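Local coordinates for GDSL-like protein (Collinsella aerofaciens ATCC 25986, PDB 7BXD) that probably hydrolyses acyl esters as a member of the GDSL-like lipase/acylhydrolase family of SGNH hydrolases, at residues 85-90 with 132-137; 117-122 with 126-131. All blocks are in the same frame, centred on the assembly; numbering follows the deposited sequence.

Helix 127-141 takes part in both contacts, which lie on the same side of the chain's centre with their own centres about 11 Å apart. Contact 1 is buried: the short helix 87-90 meets the middle of helix 127-141 beside the central sheet, and the two are joined by van der Waals contacts, without a hydrogen bond between them. Contact 2 is nearer the surface, where loop 117-122 wraps the first turn of the same helix; there a serine-glutamate bond and two waters accompany a tyrosine ring laid against peptide groups. The two areas touch where Val88 CG2 rests 3.8 Å from Ala130 CB, and the 117-122 loop lies within the chain section that contact 1 closes.

Contact 1 of 2, residues 85-90 with 132-137; sequences DSFVER and DYLIRT
Val88 packs over one face of the Tyr133 ring, its CG1 methyl 4.1 Å from the ring centroid and 27° off the normal, a CH-pi contact. Tyr133 holds its ring there with CG anti to the backbone N (chi1 180°), while CG2 of Val88 also comes near CD1 of the same ring. The other contacts come from Leu134: CD1 packs 3.9 Å from Phe87 CB, while CD2 lies beside Val88 CG2 and rests 3.8 Å from Phe87 O, against the backbone of the short helix. With an alanine in place of Tyr133, the ring next to Val88 CG1 and Thr137 OG1 would be gone, and a gap is likely to open between the two helices.

The polar bonds stay inside each segment. Ser86 and Glu89 form a capping box at the start of helix 87-90: Glu89 N gives a 3.0 Å bond to Ser86 OG, and Glu89 OE1 takes both Ser86 N and Ser86 OG, from opposite faces of the carboxylate. On the longer helix, Thr137 OG1 stands 3.3 Å above the centre of the Tyr133 ring and bonds to Tyr133 O, while Arg136 NE makes a 2.7 Å salt bridge to Asp132 OD2. Phe87 and Leu134 both also reach Val103 of strand 100-104, so the pairing belongs to the layer of helices packed against the parallel sheet of the alpha/beta SGNH-hydrolase fold.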
# COMPACT_ATOMS: atom_id res chain seq x y z
N ASP A 85 -10.00 2.61 -11.64
CA ASP A 85 -8.57 2.37 -11.45
C ASP A 85 -8.24 1.69 -10.13
O ASP A 85 -7.16 1.90 -9.58
CB ASP A 85 -7.79 3.68 -11.58
CG ASP A 85 -8.16 4.69 -10.51
OD1 ASP A 85 -9.10 4.47 -9.71
OD2 ASP A 85 -7.47 5.74 -10.46
N SER A 86 -9.14 0.83 -9.65
CA SER A 86 -8.85 0.08 -8.43
C SER A 86 -7.68 -0.88 -8.64
O SER A 86 -7.29 -1.20 -9.78
CB SER A 86 -10.05 -0.75 -8.00
OG SER A 86 -10.35 -1.78 -8.93
N PHE A 87 -7.10 -1.35 -7.51
CA PHE A 87 -6.06 -2.36 -7.65
C PHE A 87 -6.62 -3.57 -8.40
O PHE A 87 -5.94 -4.17 -9.23
CB PHE A 87 -5.50 -2.82 -6.30
CG PHE A 87 -4.64 -1.82 -5.54
CD1 PHE A 87 -5.03 -0.48 -5.31
CD2 PHE A 87 -3.45 -2.26 -4.96
CE1 PHE A 87 -4.23 0.38 -4.51
CE2 PHE A 87 -2.67 -1.40 -4.16
CZ PHE A 87 -3.06 -0.12 -3.93
N VAL A 88 -7.85 -3.98 -8.07
CA VAL A 88 -8.46 -5.12 -8.75
C VAL A 88 -8.48 -4.88 -10.26
O VAL A 88 -8.15 -5.77 -11.04
CB VAL A 88 -9.87 -5.37 -8.18
CG1 VAL A 88 -10.67 -6.33 -9.08
CG2 VAL A 88 -9.79 -5.89 -6.74
N GLU A 89 -8.91 -3.67 -10.68
CA GLU A 89 -9.03 -3.37 -12.10
C GLU A 89 -7.67 -3.23 -12.78
O GLU A 89 -7.54 -3.54 -13.98
CB GLU A 89 -9.87 -2.12 -12.30
CG GLU A 89 -11.36 -2.35 -12.07
CD GLU A 89 -12.12 -1.08 -11.72
OE1 GLU A 89 -11.74 -0.37 -10.75
OE2 GLU A 89 -13.16 -0.80 -12.39
N ARG A 90 -6.65 -2.74 -12.05
CA ARG A 90 -5.33 -2.48 -12.63
C ARG A 90 -4.47 -3.74 -12.71
O ARG A 90 -3.46 -3.72 -13.43
CB ARG A 90 -4.57 -1.43 -11.81
CG ARG A 90 -5.15 -0.01 -11.98
CD ARG A 90 -4.12 1.01 -11.48
NE ARG A 90 -4.10 0.93 -10.03
CZ ARG A 90 -3.02 0.87 -9.21
NH1 ARG A 90 -1.76 0.82 -9.65
NH2 ARG A 90 -3.26 0.86 -7.92
N ASP A 132 -8.94 -10.57 -1.18
CA ASP A 132 -8.97 -11.98 -1.58
C ASP A 132 -8.70 -12.12 -3.08
O ASP A 132 -7.90 -12.96 -3.51
CB ASP A 132 -10.33 -12.55 -1.16
CG ASP A 132 -10.46 -14.03 -1.45
OD1 ASP A 132 -10.02 -14.82 -0.59
OD2 ASP A 132 -11.01 -14.38 -2.52
N TYR A 133 -9.38 -11.30 -3.89
CA TYR A 133 -9.14 -11.34 -5.34
C TYR A 133 -7.68 -11.09 -5.67
O TYR A 133 -7.10 -11.77 -6.53
CB TYR A 133 -10.02 -10.30 -6.06
CG TYR A 133 -9.81 -10.30 -7.54
CD1 TYR A 133 -8.83 -9.47 -8.12
CD2 TYR A 133 -10.61 -11.10 -8.38
CE1 TYR A 133 -8.63 -9.47 -9.48
CE2 TYR A 133 -10.41 -11.10 -9.75
CZ TYR A 133 -9.42 -10.29 -10.29
OH TYR A 133 -9.22 -10.30 -11.67
N LEU A 134 -7.08 -10.06 -5.07
CA LEU A 134 -5.69 -9.75 -5.41
C LEU A 134 -4.78 -10.92 -5.11
O LEU A 134 -3.90 -11.26 -5.91
CB LEU A 134 -5.18 -8.52 -4.66
CG LEU A 134 -5.76 -7.14 -5.05
CD1 LEU A 134 -5.00 -6.08 -4.25
CD2 LEU A 134 -5.64 -6.88 -6.53
N ILE A 135 -4.94 -11.57 -3.94
CA ILE A 135 -4.01 -12.64 -3.60
C ILE A 135 -4.20 -13.81 -4.55
O ILE A 135 -3.21 -14.37 -5.07
CB ILE A 135 -4.16 -13.06 -2.13
CG1 ILE A 135 -3.71 -11.90 -1.22
CG2 ILE A 135 -3.36 -14.35 -1.86
CD1 ILE A 135 -4.12 -12.03 0.22
N ARG A 136 -5.46 -14.19 -4.82
CA ARG A 136 -5.70 -15.31 -5.74
C ARG A 136 -5.15 -14.99 -7.12
O ARG A 136 -4.60 -15.87 -7.81
CB ARG A 136 -7.20 -15.61 -5.82
CG ARG A 136 -7.77 -16.27 -4.56
CD ARG A 136 -9.25 -16.67 -4.78
NE ARG A 136 -10.16 -15.52 -4.83
CZ ARG A 136 -10.80 -15.06 -5.91
NH1 ARG A 136 -10.63 -15.62 -7.10
NH2 ARG A 136 -11.61 -14.00 -5.80
N THR A 137 -5.35 -13.76 -7.58
CA THR A 137 -5.10 -13.46 -8.99
C THR A 137 -3.62 -13.18 -9.23
O THR A 137 -3.06 -13.56 -10.28
CB THR A 137 -6.02 -12.32 -9.45
OG1 THR A 137 -7.37 -12.69 -9.15
CG2 THR A 137 -5.89 -12.06 -10.95

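Contact 2 of 2, residues 117-122 with 126-131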
# COMPACT_ATOMS: atom_id res chain seq x y z
N GLY A 117 -17.40 -5.77 4.03
CA GLY A 117 -17.76 -7.18 3.90
C GLY A 117 -17.29 -7.99 5.10
O GLY A 117 -16.97 -7.44 6.17
N GLU A 118 -17.25 -9.31 4.91
CA GLU A 118 -16.84 -10.26 5.93
C GLU A 118 -15.76 -11.16 5.35
O GLU A 118 -15.70 -11.37 4.13
CB GLU A 118 -17.99 -11.21 6.33
CG GLU A 118 -19.16 -10.56 6.97
CD GLU A 118 -20.22 -11.61 7.34
OE1 GLU A 118 -21.34 -11.22 7.56
OE2 GLU A 118 -19.93 -12.84 7.32
N LEU A 119 -14.96 -11.77 6.23
CA LEU A 119 -13.97 -12.74 5.78
C LEU A 119 -14.67 -13.88 5.05
O LEU A 119 -15.61 -14.49 5.57
CB LEU A 119 -13.19 -13.28 6.98
CG LEU A 119 -12.07 -14.27 6.68
CD1 LEU A 119 -11.00 -13.69 5.78
CD2 LEU A 119 -11.44 -14.79 7.99
N GLY A 120 -14.21 -14.16 3.84
CA GLY A 120 -14.83 -15.13 2.96
C GLY A 120 -15.53 -14.47 1.78
O GLY A 120 -15.87 -15.15 0.80
N SER A 121 -15.76 -13.15 1.84
CA SER A 121 -16.29 -12.44 0.68
C SER A 121 -15.47 -12.73 -0.56
O SER A 121 -14.22 -12.81 -0.52
CB SER A 121 -16.15 -10.95 0.95
OG SER A 121 -16.54 -10.19 -0.19
N THR A 122 -16.17 -12.80 -1.70
CA THR A 122 -15.53 -12.75 -3.02
C THR A 122 -16.09 -11.62 -3.87
O THR A 122 -15.90 -11.61 -5.10
CB THR A 122 -15.64 -14.10 -3.74
OG1 THR A 122 -17.01 -14.45 -3.91
CG2 THR A 122 -14.92 -15.19 -2.96
N GLU A 126 -16.22 -5.25 -2.11
CA GLU A 126 -16.03 -5.23 -0.66
C GLU A 126 -14.54 -5.34 -0.38
O GLU A 126 -13.80 -5.97 -1.14
CB GLU A 126 -16.76 -6.40 0.00
CG GLU A 126 -18.27 -6.29 0.01
CD GLU A 126 -18.97 -7.48 0.65
OE1 GLU A 126 -18.36 -8.57 0.77
OE2 GLU A 126 -20.18 -7.34 1.00
N PHE A 127 -14.08 -4.74 0.72
CA PHE A 127 -12.65 -4.77 1.00
C PHE A 127 -12.14 -6.20 1.17
O PHE A 127 -11.10 -6.56 0.62
CB PHE A 127 -12.33 -3.93 2.22
CG PHE A 127 -10.86 -3.64 2.34
CD1 PHE A 127 -10.23 -2.77 1.44
CD2 PHE A 127 -10.11 -4.21 3.38
CE1 PHE A 127 -8.89 -2.51 1.57
CE2 PHE A 127 -8.77 -3.92 3.48
CZ PHE A 127 -8.16 -3.06 2.58
N TYR A 128 -12.83 -7.00 1.99
CA TYR A 128 -12.40 -8.40 2.16
C TYR A 128 -12.31 -9.11 0.82
O TYR A 128 -11.38 -9.89 0.58
CB TYR A 128 -13.34 -9.19 3.09
CG TYR A 128 -13.07 -9.06 4.58
CD1 TYR A 128 -12.11 -9.85 5.20
CD2 TYR A 128 -13.84 -8.21 5.38
CE1 TYR A 128 -11.90 -9.81 6.56
CE2 TYR A 128 -13.63 -8.15 6.75
CZ TYR A 128 -12.65 -8.94 7.34
OH TYR A 128 -12.44 -8.84 8.70
N GLY A 129 -13.32 -8.92 -0.03
CA GLY A 129 -13.35 -9.62 -1.30
C GLY A 129 -12.30 -9.13 -2.27
O GLY A 129 -11.77 -9.92 -3.06
N ALA A 130 -11.98 -7.83 -2.24
CA ALA A 130 -10.95 -7.30 -3.11
C ALA A 130 -9.57 -7.80 -2.72
O ALA A 130 -8.74 -8.13 -3.60
CB ALA A 130 -11.01 -5.78 -3.10
N VAL A 131 -9.25 -7.81 -1.42
CA VAL A 131 -7.96 -8.34 -0.99
C VAL A 131 -7.85 -9.81 -1.39
O VAL A 131 -6.81 -10.28 -1.88
CB VAL A 131 -7.72 -8.12 0.51
CG1 VAL A 131 -6.37 -8.75 0.95
CG2 VAL A 131 -7.71 -6.62 0.84
O HOH W 1 -18.83 -10.36 2.73
O HOH W 2 -12.59 -12.61 1.89
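Residues 117-122 curl round the start of helix 127-141 through a type II beta turn from Glu118 to Ser121, bringing the CA atoms of Gly117 and Glu126 to 5.3 Å and those of Thr122 and Gly129 to 4.2 Å. This is a loop folded back on the N-terminal turn of the helix that follows it, with Glu126 at the N-cap position. Tyr128 is the main side chain of the contact: one face of its ring lies against the peptide groups of the turn, Leu119 N standing 3.5 Å above the ring centre and Glu118 C nearer the rim. Leu119 adds its CB, 3.7 Å from Tyr128 CE1, the two side chains crossing at about a right angle. The phenol OH is hydrogen-bonded to Glu185 of helix 176-189.

The polar contacts centre on Ser121 and Glu126. Ser121 OG, anti to its own amide nitrogen (chi1 174°), donates to Glu126 OE1 at 2.6 Å, on the anti side and 17° out of the carboxylate plane; the same OG is hydrogen-bonded to Asp123 N. Water 1 bridges Glu118 N and Glu126 OE1, giving that oxygen a second donor. Water 2 accepts from Gly120 N and donates to Ser121 O and, weakly, to Tyr128 O. Side chains at Gly117 and Gly129 would collide with Glu126 OE1 and Ser121 OG respectively, and Gly129 CA instead approaches Ser121 O at 3.4 Å in a CA-H...O contact.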